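Side-chain contacts in L-amino acid deaminase (Proteus vulgaris, PDB 5I39), which probably oxidises L-amino acids to the corresponding 2-oxo acids with release of ammonia, using a bound flavin-adenine dinucleotide: residues M51-L56 and L61-V66; G275-A278 and F284-E287; G239-R244 and A347-P352; E14-P19 and S76-G81. All blocks are in the same frame, centred on the assembly; numbering follows the deposited sequence.

Contact 1: M51-L56 and L61-V66; sequences MTAINL and LSVVIV. With FAD (flavin-adenine dinucleotide), chain B.
Ala53 of helix 51-56 packs on Val63 and Ile65 of strand 63-66, where the two elements run almost antiparallel, their axes 169° apart and 8.9 Å from each other at the closest point. At the reversal of the chain the backbones also meet directly: Leu61 N donates a weak hydrogen bond to Leu56 O at 3.3 Å.

The side chains between them are purely aliphatic. The methyl group of Ala53 sits opposite two branches of the strand, with CB 3.6 Å from Val63 CG1 and 3.8 Å from Ile65 CD1. Val63 serves two helix residues at once. Its CG1, anti to the backbone N (chi1 -177°), is the methyl that meets Ala53, while CG2 reaches Leu56 CB at 3.7 Å. Nearer the turn, the side chains of Leu56 and Leu61 cross obliquely, and CD2 of Leu56 lies 3.9 Å from CD1 of Leu61.

This is the second half of a Rossmann-type beta-alpha-beta unit, consistent with its place in an FAD-dependent oxidoreductase. At the far end of the strand, Val66 O lies 3.3 Å from C2A of the FAD adenine. Strand 63-66 is held in the parallel part of the six-stranded mixed sheet, between strands 40-43 and 203-205. On other sides of the helix, Asn55 and Leu56 pack on helix 376-392, and Ile54 on helix 189-199.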
# COMPACT_ATOMS: atom_id res chain seq x y z
N MSE A 51 -2.96 5.38 -8.82
CA MSE A 51 -2.02 4.63 -9.66
C MSE A 51 -2.72 4.08 -10.88
O MSE A 51 -2.15 4.09 -11.98
CB MSE A 51 -1.31 3.54 -8.86
CG MSE A 51 -0.42 4.09 -7.75
SE MSE A 51 0.99 5.30 -8.36
CE MSE A 51 2.04 3.93 -9.30
N THR A 52 -3.95 3.61 -10.72
CA THR A 52 -4.72 3.13 -11.87
C THR A 52 -5.00 4.27 -12.85
O THR A 52 -4.85 4.09 -14.06
CB THR A 52 -6.03 2.44 -11.44
OG1 THR A 52 -5.73 1.39 -10.51
CG2 THR A 52 -6.72 1.81 -12.63
N ALA A 53 -5.38 5.44 -12.34
CA ALA A 53 -5.60 6.61 -13.18
C ALA A 53 -4.37 6.99 -14.00
O ALA A 53 -4.46 7.26 -15.19
CB ALA A 53 -6.06 7.79 -12.33
N ILE A 54 -3.21 7.00 -13.35
CA ILE A 54 -1.95 7.28 -14.05
C ILE A 54 -1.73 6.29 -15.20
O ILE A 54 -1.38 6.69 -16.31
CB ILE A 54 -0.76 7.24 -13.07
CG1 ILE A 54 -0.80 8.46 -12.14
CG2 ILE A 54 0.57 7.22 -13.82
CD1 ILE A 54 0.03 8.30 -10.88
N ASN A 55 -1.92 5.01 -14.91
CA ASN A 55 -1.74 3.97 -15.92
C ASN A 55 -2.67 4.17 -17.12
O ASN A 55 -2.25 4.03 -18.27
CB ASN A 55 -1.94 2.61 -15.27
CG ASN A 55 -1.51 1.46 -16.17
OD1 ASN A 55 -2.25 1.06 -17.06
ND2 ASN A 55 -0.32 0.92 -15.92
N LEU A 56 -3.92 4.52 -16.84
CA LEU A 56 -4.90 4.76 -17.91
C LEU A 56 -4.58 5.98 -18.77
O LEU A 56 -4.74 5.93 -19.99
CB LEU A 56 -6.29 4.87 -17.31
CG LEU A 56 -6.82 3.55 -16.74
CD1 LEU A 56 -7.97 3.82 -15.78
CD2 LEU A 56 -7.26 2.59 -17.84
N LEU A 61 -6.21 7.68 -22.41
CA LEU A 61 -7.58 7.86 -21.94
C LEU A 61 -7.68 9.04 -20.98
O LEU A 61 -6.79 9.24 -20.16
CB LEU A 61 -8.06 6.59 -21.24
CG LEU A 61 -8.08 5.34 -22.12
CD1 LEU A 61 -8.22 4.08 -21.28
CD2 LEU A 61 -9.18 5.42 -23.16
N SER A 62 -8.76 9.81 -21.09
CA SER A 62 -9.05 10.83 -20.08
C SER A 62 -9.61 10.15 -18.82
O SER A 62 -10.38 9.19 -18.90
CB SER A 62 -10.04 11.86 -20.62
OG SER A 62 -11.28 11.27 -20.93
N VAL A 63 -9.20 10.66 -17.67
CA VAL A 63 -9.59 10.07 -16.39
C VAL A 63 -10.02 11.14 -15.41
O VAL A 63 -9.35 12.16 -15.25
CB VAL A 63 -8.44 9.25 -15.76
CG1 VAL A 63 -8.90 8.58 -14.47
CG2 VAL A 63 -7.93 8.19 -16.73
N VAL A 64 -11.15 10.88 -14.76
CA VAL A 64 -11.61 11.66 -13.62
C VAL A 64 -11.69 10.73 -12.42
O VAL A 64 -12.26 9.65 -12.51
CB VAL A 64 -12.99 12.31 -13.89
CG1 VAL A 64 -13.62 12.85 -12.62
CG2 VAL A 64 -12.84 13.43 -14.91
N ILE A 65 -11.11 11.17 -11.30
CA ILE A 65 -11.28 10.49 -10.02
C ILE A 65 -12.28 11.30 -9.20
O ILE A 65 -12.16 12.53 -9.11
CB ILE A 65 -9.97 10.36 -9.21
CG1 ILE A 65 -8.88 9.68 -10.03
CG2 ILE A 65 -10.24 9.60 -7.91
CD1 ILE A 65 -7.55 9.51 -9.32
N VAL A 66 -13.24 10.62 -8.60
CA VAL A 66 -14.12 11.23 -7.61
C VAL A 66 -13.77 10.66 -6.23
O VAL A 66 -13.61 9.44 -6.08
CB VAL A 66 -15.62 11.11 -7.97
CG1 VAL A 66 -15.90 11.88 -9.25
CG2 VAL A 66 -16.08 9.66 -8.10
PA FAD B . -7.65 4.14 0.49
O1A FAD B . -8.41 3.99 1.81
O2A FAD B . -6.30 4.82 0.62
O5B FAD B . -8.47 5.01 -0.57
C5B FAD B . -9.81 4.72 -0.93
C4B FAD B . -10.47 6.07 -1.14
O4B FAD B . -11.80 5.86 -1.67
C3B FAD B . -10.64 6.84 0.17
O3B FAD B . -9.91 8.07 0.10
C2B FAD B . -12.16 7.01 0.27
O2B FAD B . -12.56 8.25 0.90
C1B FAD B . -12.61 6.90 -1.17
N9A FAD B . -14.00 6.48 -1.38
C8A FAD B . -14.60 5.43 -0.85
N7A FAD B . -15.86 5.29 -1.29
C5A FAD B . -16.04 6.31 -2.12
C6A FAD B . -17.15 6.79 -2.95
N6A FAD B . -18.33 6.14 -2.95
N1A FAD B . -16.95 7.89 -3.70
C2A FAD B . -15.78 8.53 -3.73
N3A FAD B . -14.73 8.17 -2.98
C4A FAD B . -14.82 7.08 -2.20
N1 FAD B . 0.65 -1.59 2.62
C2 FAD B . 1.94 -1.79 2.31
O2 FAD B . 2.22 -2.08 1.13
N3 FAD B . 2.91 -1.69 3.25
C4 FAD B . 2.68 -1.41 4.54
O4 FAD B . 3.60 -1.31 5.34
C4X FAD B . 1.29 -1.20 4.97
N5 FAD B . 0.93 -0.97 6.26
C5X FAD B . -0.32 -0.61 6.55
C6 FAD B . -0.67 -0.16 7.83
C7 FAD B . -1.96 0.28 8.13
C7M FAD B . -2.29 0.81 9.51
C8 FAD B . -2.99 0.25 7.09
C8M FAD B . -4.40 0.74 7.36
C9 FAD B . -2.66 -0.23 5.82
C9A FAD B . -1.37 -0.66 5.52
N10 FAD B . -1.04 -1.13 4.24
C10 FAD B . 0.30 -1.30 3.88
C1' FAD B . -2.04 -1.28 3.21
C2' FAD B . -2.19 -0.09 2.33
O2' FAD B . -2.13 1.09 3.13
C3' FAD B . -3.54 -0.22 1.62
O3' FAD B . -3.69 -1.53 1.01
C4' FAD B . -3.74 0.81 0.54
O4' FAD B . -3.47 2.13 1.05
C5' FAD B . -5.17 0.75 0.04
O5' FAD B . -5.31 1.78 -0.94
P FAD B . -6.79 2.13 -1.49
O1P FAD B . -6.62 3.20 -2.53
O2P FAD B . -7.52 0.85 -1.83
O3P FAD B . -7.56 2.68 -0.17

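Contact 2: G275-A278 and F284-E287; sequences GNVA and FFRE
The side chains of Val277 and Phe285 run alongside each other on one face of the hairpin, with Val277 CB over one face of the ring and its two methyls beyond the rim. Val277 CB is 3.7 Å from the Phe285 ring centroid and 22° off the ring normal, a CH-pi contact displaced toward CZ. Phe285 CG stands between its backbone N and carbonyl carbon (chi1 61°), which brings the ring back across the neighbouring strand.

Ala278 and Phe284 meet differently on the reverse face of the hairpin: Ala278 CB comes in at the ring edge, 3.6 Å from Phe284 CD1. Asn276 and Arg286 share that face, but their polar ends turn to Gln82 and to Tyr80 O and Asp185, next to the FAD site.

Val277 and Phe285 form an antiparallel hydrogen-bonded pair, with Val277 N to Phe285 O at 2.9 Å and Phe285 N to Val277 O at 3.1 Å, and Glu287 N donates to Gly275 O at 3.0 Å. A water accepts from Gly275 N and donates to Glu287 OE1.

Strand 276-279 of this beta hairpin pairs in parallel with strand 117-123, and strand 283-287 with the antiparallel strand 293-295, while Phe332 and Phe335 make T-shaped contacts with Phe285.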
# COMPACT_ATOMS: atom_id res chain seq x y z
N GLY A 275 17.45 1.07 8.79
CA GLY A 275 16.82 -0.09 8.19
C GLY A 275 15.43 -0.41 8.71
O GLY A 275 14.76 0.41 9.34
N ASN A 276 15.02 -1.64 8.41
CA ASN A 276 13.72 -2.19 8.76
C ASN A 276 14.02 -3.47 9.54
O ASN A 276 14.74 -4.34 9.06
CB ASN A 276 12.94 -2.47 7.46
CG ASN A 276 11.56 -3.06 7.69
OD1 ASN A 276 11.25 -3.55 8.76
ND2 ASN A 276 10.73 -3.01 6.65
N VAL A 277 13.48 -3.54 10.76
CA VAL A 277 13.79 -4.63 11.69
C VAL A 277 12.50 -5.22 12.22
O VAL A 277 11.56 -4.49 12.55
CB VAL A 277 14.67 -4.09 12.84
CG1 VAL A 277 14.82 -5.11 13.97
CG2 VAL A 277 16.04 -3.70 12.31
N ALA A 278 12.47 -6.55 12.32
CA ALA A 278 11.34 -7.30 12.87
C ALA A 278 11.90 -8.41 13.76
O ALA A 278 12.63 -9.28 13.27
CB ALA A 278 10.49 -7.88 11.76
N PHE A 284 9.18 -4.01 16.08
CA PHE A 284 9.13 -3.67 14.66
C PHE A 284 9.44 -2.20 14.49
O PHE A 284 8.77 -1.36 15.09
CB PHE A 284 7.74 -3.95 14.09
CG PHE A 284 7.24 -5.33 14.38
CD1 PHE A 284 7.81 -6.43 13.76
CD2 PHE A 284 6.20 -5.53 15.29
CE1 PHE A 284 7.37 -7.71 14.04
CE2 PHE A 284 5.75 -6.81 15.57
CZ PHE A 284 6.33 -7.91 14.94
N PHE A 285 10.44 -1.87 13.68
CA PHE A 285 10.69 -0.48 13.32
C PHE A 285 11.26 -0.33 11.92
O PHE A 285 11.82 -1.27 11.36
CB PHE A 285 11.56 0.23 14.35
CG PHE A 285 12.94 -0.35 14.52
CD1 PHE A 285 13.98 0.03 13.68
CD2 PHE A 285 13.20 -1.26 15.54
CE1 PHE A 285 15.26 -0.50 13.85
CE2 PHE A 285 14.47 -1.78 15.71
CZ PHE A 285 15.50 -1.40 14.87
N ARG A 286 11.10 0.88 11.40
CA ARG A 286 11.50 1.21 10.04
C ARG A 286 11.94 2.67 10.00
O ARG A 286 11.16 3.56 10.33
CB ARG A 286 10.34 1.02 9.06
CG ARG A 286 10.65 1.47 7.65
CD ARG A 286 9.42 1.45 6.77
NE ARG A 286 8.39 2.40 7.19
CZ ARG A 286 8.38 3.70 6.94
NH1 ARG A 286 9.37 4.31 6.27
NH2 ARG A 286 7.37 4.42 7.37
N GLU A 287 13.18 2.91 9.56
CA GLU A 287 13.66 4.28 9.40
C GLU A 287 12.98 4.94 8.21
O GLU A 287 12.94 4.39 7.11
CB GLU A 287 15.17 4.32 9.21
CG GLU A 287 15.71 5.73 9.35
CD GLU A 287 17.19 5.86 9.10
OE1 GLU A 287 17.80 4.93 8.53
OE2 GLU A 287 17.75 6.92 9.45
O HOH W 1 17.19 3.01 6.58

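Contact 3: G239-R244 and A347-P352; sequences GGVWSR and AMAIAP. With FAD (flavin-adenine dinucleotide), chain B.
Val241 packs against the backbone of Ala347, Met348 and Ala349, where the loop after strand 235-237 of the Rossmann-type FAD-binding fold passes beside the end of strand 340-350 of the second, mixed sheet. The contact is small and apolar, and one valine carries nearly all of it.

Starting at the root of that side chain, Val241 CB lies 4.0 Å from Ala349 CB. From there the two methyls part. CG1, anti to the carbonyl carbon (chi1 -57°), is the probe that reaches the strand: it comes to 3.4 Å from Ala347 O and 3.5 Å from Met348 C, so that it lies against the backbone from Ala347 O across Met348 to the Met348-Ala349 peptide, and it also touches the methyl of Ala349. CG2 turns to its own sequence neighbour, sitting 3.5 Å above one face of the Trp242 ring and displaced toward the rim.

Each segment also brings one side chain to the cofactor, Trp242 and Met348. Trp242 CB lies 3.6 Å from N7A of the FAD adenine, and the indole also makes a cation-pi contact with Lys68. The loop is kept compact by backbone bonds from Trp242 N to Gly239 O and from Ser243 N to Gly240 O. Gly240, at positive phi, passes close by the ribose C5B.

At the other end of the cofactor, the selenomethionine at position 348 lies over the dimethylbenzene part of the flavin. Met348 CG is 3.5 Å from FAD C8M, and the chain then bends at chi3 (-108°), with SE of Met348 3.7 Å from FAD C9.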
# COMPACT_ATOMS: atom_id res chain seq x y z
N GLY A 239 -12.39 2.05 -3.83
CA GLY A 239 -12.93 2.73 -2.67
C GLY A 239 -12.37 2.32 -1.32
O GLY A 239 -12.94 2.65 -0.29
N GLY A 240 -11.25 1.59 -1.31
CA GLY A 240 -10.68 1.12 -0.05
C GLY A 240 -11.68 0.28 0.71
O GLY A 240 -12.39 -0.54 0.12
N VAL A 241 -11.81 0.54 2.01
CA VAL A 241 -12.69 -0.29 2.85
C VAL A 241 -14.16 -0.17 2.45
O VAL A 241 -14.94 -1.06 2.78
CB VAL A 241 -12.53 -0.02 4.36
CG1 VAL A 241 -11.09 -0.24 4.80
CG2 VAL A 241 -13.02 1.36 4.76
N TRP A 242 -14.51 0.91 1.76
CA TRP A 242 -15.88 1.17 1.32
C TRP A 242 -16.28 0.45 0.03
O TRP A 242 -17.42 0.55 -0.39
CB TRP A 242 -16.11 2.68 1.13
CG TRP A 242 -16.08 3.42 2.41
CD1 TRP A 242 -17.14 3.63 3.26
CD2 TRP A 242 -14.95 4.03 3.02
NE1 TRP A 242 -16.73 4.34 4.36
CE2 TRP A 242 -15.39 4.60 4.24
CE3 TRP A 242 -13.61 4.16 2.66
CZ2 TRP A 242 -14.53 5.29 5.10
CZ3 TRP A 242 -12.75 4.84 3.51
CH2 TRP A 242 -13.22 5.40 4.72
N SER A 243 -15.35 -0.27 -0.61
CA SER A 243 -15.67 -0.93 -1.87
C SER A 243 -16.81 -1.94 -1.74
O SER A 243 -17.67 -2.00 -2.61
CB SER A 243 -14.43 -1.59 -2.47
OG SER A 243 -13.47 -0.62 -2.83
N ARG A 244 -16.82 -2.71 -0.65
CA ARG A 244 -17.92 -3.64 -0.39
C ARG A 244 -19.27 -2.92 -0.35
O ARG A 244 -20.21 -3.33 -1.03
CB ARG A 244 -17.66 -4.42 0.90
CG ARG A 244 -18.81 -5.31 1.34
CD ARG A 244 -18.40 -6.16 2.52
NE ARG A 244 -19.53 -6.86 3.10
CZ ARG A 244 -20.10 -7.97 2.62
NH1 ARG A 244 -19.63 -8.54 1.51
NH2 ARG A 244 -21.13 -8.50 3.24
N ALA A 347 -7.85 1.51 9.35
CA ALA A 347 -8.80 0.45 9.03
C ALA A 347 -8.49 -0.13 7.65
O ALA A 347 -8.34 0.62 6.68
CB ALA A 347 -10.21 1.01 9.04
N MSE A 348 -8.42 -1.45 7.59
CA MSE A 348 -8.27 -2.20 6.33
C MSE A 348 -9.48 -3.06 6.11
O MSE A 348 -10.32 -3.22 6.99
CB MSE A 348 -7.05 -3.14 6.40
CG MSE A 348 -5.75 -2.36 6.55
SE MSE A 348 -4.16 -3.51 6.58
CE MSE A 348 -3.92 -3.20 8.50
N ALA A 349 -9.58 -3.61 4.91
CA ALA A 349 -10.61 -4.58 4.57
C ALA A 349 -9.95 -5.66 3.73
O ALA A 349 -9.36 -5.36 2.69
CB ALA A 349 -11.75 -3.91 3.81
N ILE A 350 -10.07 -6.90 4.19
CA ILE A 350 -9.25 -8.01 3.72
C ILE A 350 -10.17 -9.13 3.23
O ILE A 350 -11.19 -9.42 3.86
CB ILE A 350 -8.34 -8.52 4.87
CG1 ILE A 350 -7.47 -7.39 5.44
CG2 ILE A 350 -7.46 -9.69 4.44
CD1 ILE A 350 -6.55 -6.72 4.44
N ALA A 351 -9.80 -9.75 2.11
CA ALA A 351 -10.56 -10.87 1.55
C ALA A 351 -10.33 -12.15 2.38
O ALA A 351 -9.34 -12.24 3.09
CB ALA A 351 -10.17 -11.10 0.10
N PRO A 352 -11.24 -13.14 2.27
CA PRO A 352 -11.12 -14.39 3.06
C PRO A 352 -9.78 -15.13 2.96
O PRO A 352 -9.35 -15.75 3.93
CB PRO A 352 -12.24 -15.26 2.51
CG PRO A 352 -13.27 -14.30 2.05
CD PRO A 352 -12.54 -13.08 1.58
PA FAD B . -7.65 4.14 0.49
O1A FAD B . -8.41 3.99 1.81
O2A FAD B . -6.30 4.82 0.62
O5B FAD B . -8.47 5.01 -0.57
C5B FAD B . -9.81 4.72 -0.93
C4B FAD B . -10.47 6.07 -1.14
O4B FAD B . -11.80 5.86 -1.67
C3B FAD B . -10.64 6.84 0.17
O3B FAD B . -9.91 8.07 0.10
C2B FAD B . -12.16 7.01 0.27
O2B FAD B . -12.56 8.25 0.90
C1B FAD B . -12.61 6.90 -1.17
N9A FAD B . -14.00 6.48 -1.38
C8A FAD B . -14.60 5.43 -0.85
N7A FAD B . -15.86 5.29 -1.29
C5A FAD B . -16.04 6.31 -2.12
C6A FAD B . -17.15 6.79 -2.95
N6A FAD B . -18.33 6.14 -2.95
N1A FAD B . -16.95 7.89 -3.70
C2A FAD B . -15.78 8.53 -3.73
N3A FAD B . -14.73 8.17 -2.98
C4A FAD B . -14.82 7.08 -2.20
N1 FAD B . 0.65 -1.59 2.62
C2 FAD B . 1.94 -1.79 2.31
O2 FAD B . 2.22 -2.08 1.13
N3 FAD B . 2.91 -1.69 3.25
C4 FAD B . 2.68 -1.41 4.54
O4 FAD B . 3.60 -1.31 5.34
C4X FAD B . 1.29 -1.20 4.97
N5 FAD B . 0.93 -0.97 6.26
C5X FAD B . -0.32 -0.61 6.55
C6 FAD B . -0.67 -0.16 7.83
C7 FAD B . -1.96 0.28 8.13
C7M FAD B . -2.29 0.81 9.51
C8 FAD B . -2.99 0.25 7.09
C8M FAD B . -4.40 0.74 7.36
C9 FAD B . -2.66 -0.23 5.82
C9A FAD B . -1.37 -0.66 5.52
N10 FAD B . -1.04 -1.13 4.24
C10 FAD B . 0.30 -1.30 3.88
C1' FAD B . -2.04 -1.28 3.21
C2' FAD B . -2.19 -0.09 2.33
O2' FAD B . -2.13 1.09 3.13
C3' FAD B . -3.54 -0.22 1.62
O3' FAD B . -3.69 -1.53 1.01
C4' FAD B . -3.74 0.81 0.54
O4' FAD B . -3.47 2.13 1.05
C5' FAD B . -5.17 0.75 0.04
O5' FAD B . -5.31 1.78 -0.94
P FAD B . -6.79 2.13 -1.49
O1P FAD B . -6.62 3.20 -2.53
O2P FAD B . -7.52 0.85 -1.83
O3P FAD B . -7.56 2.68 -0.17

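Contact 4: E14-P19 and S76-G81; sequences EGRFVP and SSRFYG. With FAD (flavin-adenine dinucleotide), chain B.
A single carbonyl oxygen, Ser77 O, is gripped end-on by both terminal nitrogens of Arg16. NH1 and NH2 of Arg16 each donate to Ser77 O at 2.9 Å, and the acceptor lies in the guanidinium plane, so the group is forked symmetrically around one atom. The price of sharing is that neither bond is straight, with angles at hydrogen of 143° and 147°. With chi1 at 65° and the chain extended from CG to NE, the guanidinium of Arg16 is carried out to Ser77 O.

Phe17 folds back along the arginine: its CE2 sits 3.5 Å above the centre of the Arg16 guanidinium, and its CZ lies 4.0 Å from Ser77 O. In one of its two modelled conformers, the side chain of Arg78 crosses that of Arg16 at about a right angle, with NH1 of Arg78 4.0 Å from NH2 of Arg16, and its own NH2 bonds to Ser345 O. Arg16 NH1 also forms a salt bridge to Glu187.

Other residues of the same segment bind the cofactor. Ser76 OG donates to FAD O2A at 2.6 Å and accepts from FAD O4', while Gly81 N donates to the flavin O4 at 3.0 Å. Arg16 thus fastens the N-terminal segment to a loop lying along FAD.

Around it, Asp342 accepts from Glu14 N and Arg16 N, Trp344 makes a cation-pi contact with Arg16, and strand 257-266 touches Arg16 through Leu265. Helix 189-199 supplies Phe191, on which both Phe17 and Ser77 pack.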
# COMPACT_ATOMS: atom_id res chain seq x y z
N GLU A 14 -1.72 13.53 12.79
CA GLU A 14 -1.66 14.98 13.16
C GLU A 14 -0.22 15.53 13.16
O GLU A 14 0.21 16.14 12.18
CB GLU A 14 -2.34 15.23 14.51
N GLY A 15 0.52 15.27 14.24
CA GLY A 15 1.88 15.80 14.42
C GLY A 15 2.94 15.31 13.44
O GLY A 15 3.97 15.96 13.25
N ARG A 16 2.70 14.15 12.84
CA ARG A 16 3.56 13.61 11.78
C ARG A 16 3.53 14.43 10.48
O ARG A 16 4.52 14.47 9.75
CB ARG A 16 3.23 12.15 11.49
CG ARG A 16 1.84 11.89 10.91
CD ARG A 16 1.38 10.49 11.28
NE ARG A 16 0.05 10.17 10.77
CZ ARG A 16 -0.22 9.65 9.57
NH1 ARG A 16 0.75 9.39 8.69
NH2 ARG A 16 -1.49 9.40 9.25
N PHE A 17 2.39 15.05 10.18
CA PHE A 17 2.27 15.95 9.03
C PHE A 17 2.82 17.32 9.42
O PHE A 17 2.52 17.83 10.50
CB PHE A 17 0.82 16.07 8.56
CG PHE A 17 0.22 14.77 8.10
CD1 PHE A 17 0.54 14.23 6.85
CD2 PHE A 17 -0.68 14.08 8.91
CE1 PHE A 17 -0.03 13.04 6.42
CE2 PHE A 17 -1.25 12.88 8.49
CZ PHE A 17 -0.92 12.36 7.24
N VAL A 18 3.64 17.89 8.54
CA VAL A 18 4.32 19.16 8.79
C VAL A 18 3.97 20.15 7.67
O VAL A 18 4.56 20.09 6.58
CB VAL A 18 5.85 18.97 8.90
CG1 VAL A 18 6.54 20.27 9.31
CG2 VAL A 18 6.18 17.87 9.91
N PRO A 19 3.00 21.06 7.92
CA PRO A 19 2.64 22.08 6.93
C PRO A 19 3.84 22.92 6.44
O PRO A 19 4.78 23.14 7.20
CB PRO A 19 1.63 22.96 7.68
CG PRO A 19 1.04 22.06 8.71
CD PRO A 19 2.13 21.12 9.11
N SER A 76 -4.13 5.13 2.53
CA SER A 76 -2.95 5.51 1.78
C SER A 76 -2.13 6.66 2.37
O SER A 76 -1.16 7.09 1.75
CB SER A 76 -3.34 5.80 0.33
OG SER A 76 -3.91 4.65 -0.27
N SER A 77 -2.51 7.17 3.55
CA SER A 77 -1.63 8.04 4.33
C SER A 77 -1.47 7.58 5.78
O SER A 77 -1.05 8.37 6.62
CB SER A 77 -2.13 9.48 4.29
OG SER A 77 -3.42 9.58 4.88
N ARG A 78 -1.76 6.30 6.05
CA ARG A 78 -1.79 5.78 7.43
C ARG A 78 -0.99 4.49 7.62
O ARG A 78 -1.03 3.88 8.69
CB ARG A 78 -3.25 5.58 7.87
CG ARG A 78 -4.06 6.87 7.85
CD ARG A 78 -5.53 6.67 8.20
NE ARG A 78 -5.75 6.65 9.65
CZ ARG A 78 -5.71 7.72 10.45
NH1 ARG A 78 -5.44 8.94 9.97
NH2 ARG A 78 -5.93 7.58 11.75
N PHE A 79 -0.22 4.12 6.61
CA PHE A 79 0.43 2.82 6.57
C PHE A 79 1.76 2.78 7.33
O PHE A 79 2.32 3.81 7.68
CB PHE A 79 0.60 2.39 5.11
CG PHE A 79 1.33 3.38 4.26
CD1 PHE A 79 2.71 3.45 4.32
CD2 PHE A 79 0.66 4.24 3.40
CE1 PHE A 79 3.41 4.36 3.55
CE2 PHE A 79 1.35 5.15 2.62
CZ PHE A 79 2.73 5.20 2.69
N TYR A 80 2.25 1.57 7.57
CA TYR A 80 3.51 1.36 8.29
C TYR A 80 4.71 1.75 7.43
O TYR A 80 5.63 2.41 7.92
CB TYR A 80 3.65 -0.09 8.73
CG TYR A 80 4.97 -0.46 9.38
CD1 TYR A 80 5.55 0.35 10.36
CD2 TYR A 80 5.64 -1.62 9.02
CE1 TYR A 80 6.76 -0.00 10.95
CE2 TYR A 80 6.84 -1.99 9.61
CZ TYR A 80 7.40 -1.17 10.58
OH TYR A 80 8.58 -1.51 11.19
N GLY A 81 4.69 1.31 6.17
CA GLY A 81 5.62 1.81 5.16
C GLY A 81 6.67 0.88 4.61
O GLY A 81 7.70 1.36 4.14
PA FAD B . -7.65 4.14 0.49
O1A FAD B . -8.41 3.99 1.81
O2A FAD B . -6.30 4.82 0.62
O5B FAD B . -8.47 5.01 -0.57
C5B FAD B . -9.81 4.72 -0.93
C4B FAD B . -10.47 6.07 -1.14
O4B FAD B . -11.80 5.86 -1.67
C3B FAD B . -10.64 6.84 0.17
O3B FAD B . -9.91 8.07 0.10
C2B FAD B . -12.16 7.01 0.27
O2B FAD B . -12.56 8.25 0.90
C1B FAD B . -12.61 6.90 -1.17
N9A FAD B . -14.00 6.48 -1.38
C8A FAD B . -14.60 5.43 -0.85
N7A FAD B . -15.86 5.29 -1.29
C5A FAD B . -16.04 6.31 -2.12
C6A FAD B . -17.15 6.79 -2.95
N6A FAD B . -18.33 6.14 -2.95
N1A FAD B . -16.95 7.89 -3.70
C2A FAD B . -15.78 8.53 -3.73
N3A FAD B . -14.73 8.17 -2.98
C4A FAD B . -14.82 7.08 -2.20
N1 FAD B . 0.65 -1.59 2.62
C2 FAD B . 1.94 -1.79 2.31
O2 FAD B . 2.22 -2.08 1.13
N3 FAD B . 2.91 -1.69 3.25
C4 FAD B . 2.68 -1.41 4.54
O4 FAD B . 3.60 -1.31 5.34
C4X FAD B . 1.29 -1.20 4.97
N5 FAD B . 0.93 -0.97 6.26
C5X FAD B . -0.32 -0.61 6.55
C6 FAD B . -0.67 -0.16 7.83
C7 FAD B . -1.96 0.28 8.13
C7M FAD B . -2.29 0.81 9.51
C8 FAD B . -2.99 0.25 7.09
C8M FAD B . -4.40 0.74 7.36
C9 FAD B . -2.66 -0.23 5.82
C9A FAD B . -1.37 -0.66 5.52
N10 FAD B . -1.04 -1.13 4.24
C10 FAD B . 0.30 -1.30 3.88
C1' FAD B . -2.04 -1.28 3.21
C2' FAD B . -2.19 -0.09 2.33
O2' FAD B . -2.13 1.09 3.13
C3' FAD B . -3.54 -0.22 1.62
O3' FAD B . -3.69 -1.53 1.01
C4' FAD B . -3.74 0.81 0.54
O4' FAD B . -3.47 2.13 1.05
C5' FAD B . -5.17 0.75 0.04
O5' FAD B . -5.31 1.78 -0.94
P FAD B . -6.79 2.13 -1.49
O1P FAD B . -6.62 3.20 -2.53
O2P FAD B . -7.52 0.85 -1.83
O3P FAD B . -7.56 2.68 -0.17

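How the contacts relate
From the N terminus, segment 14-19 opens the loop that contact 4 closes at 76-81, and contact 1 is nested within it as the short return from helix 47-58 to strand 63-66. Further on, 239-244 opens a second loop of about a hundred residues, closed at 347-352 by contact 3, with the hairpin of contact 2 nested inside. The two loops follow in series and none of the contacts cross. Contacts 1, 3 and 4 all touch FAD; contact 3 joins the loop after strand 235-237 to the larger mixed sheet, and contact 4 ties the N-terminal segment to the FAD-binding loop. Contact 2 meets contact 4 directly, where the Tyr80 hydroxyl packs against the backbone of Phe284 and Phe285.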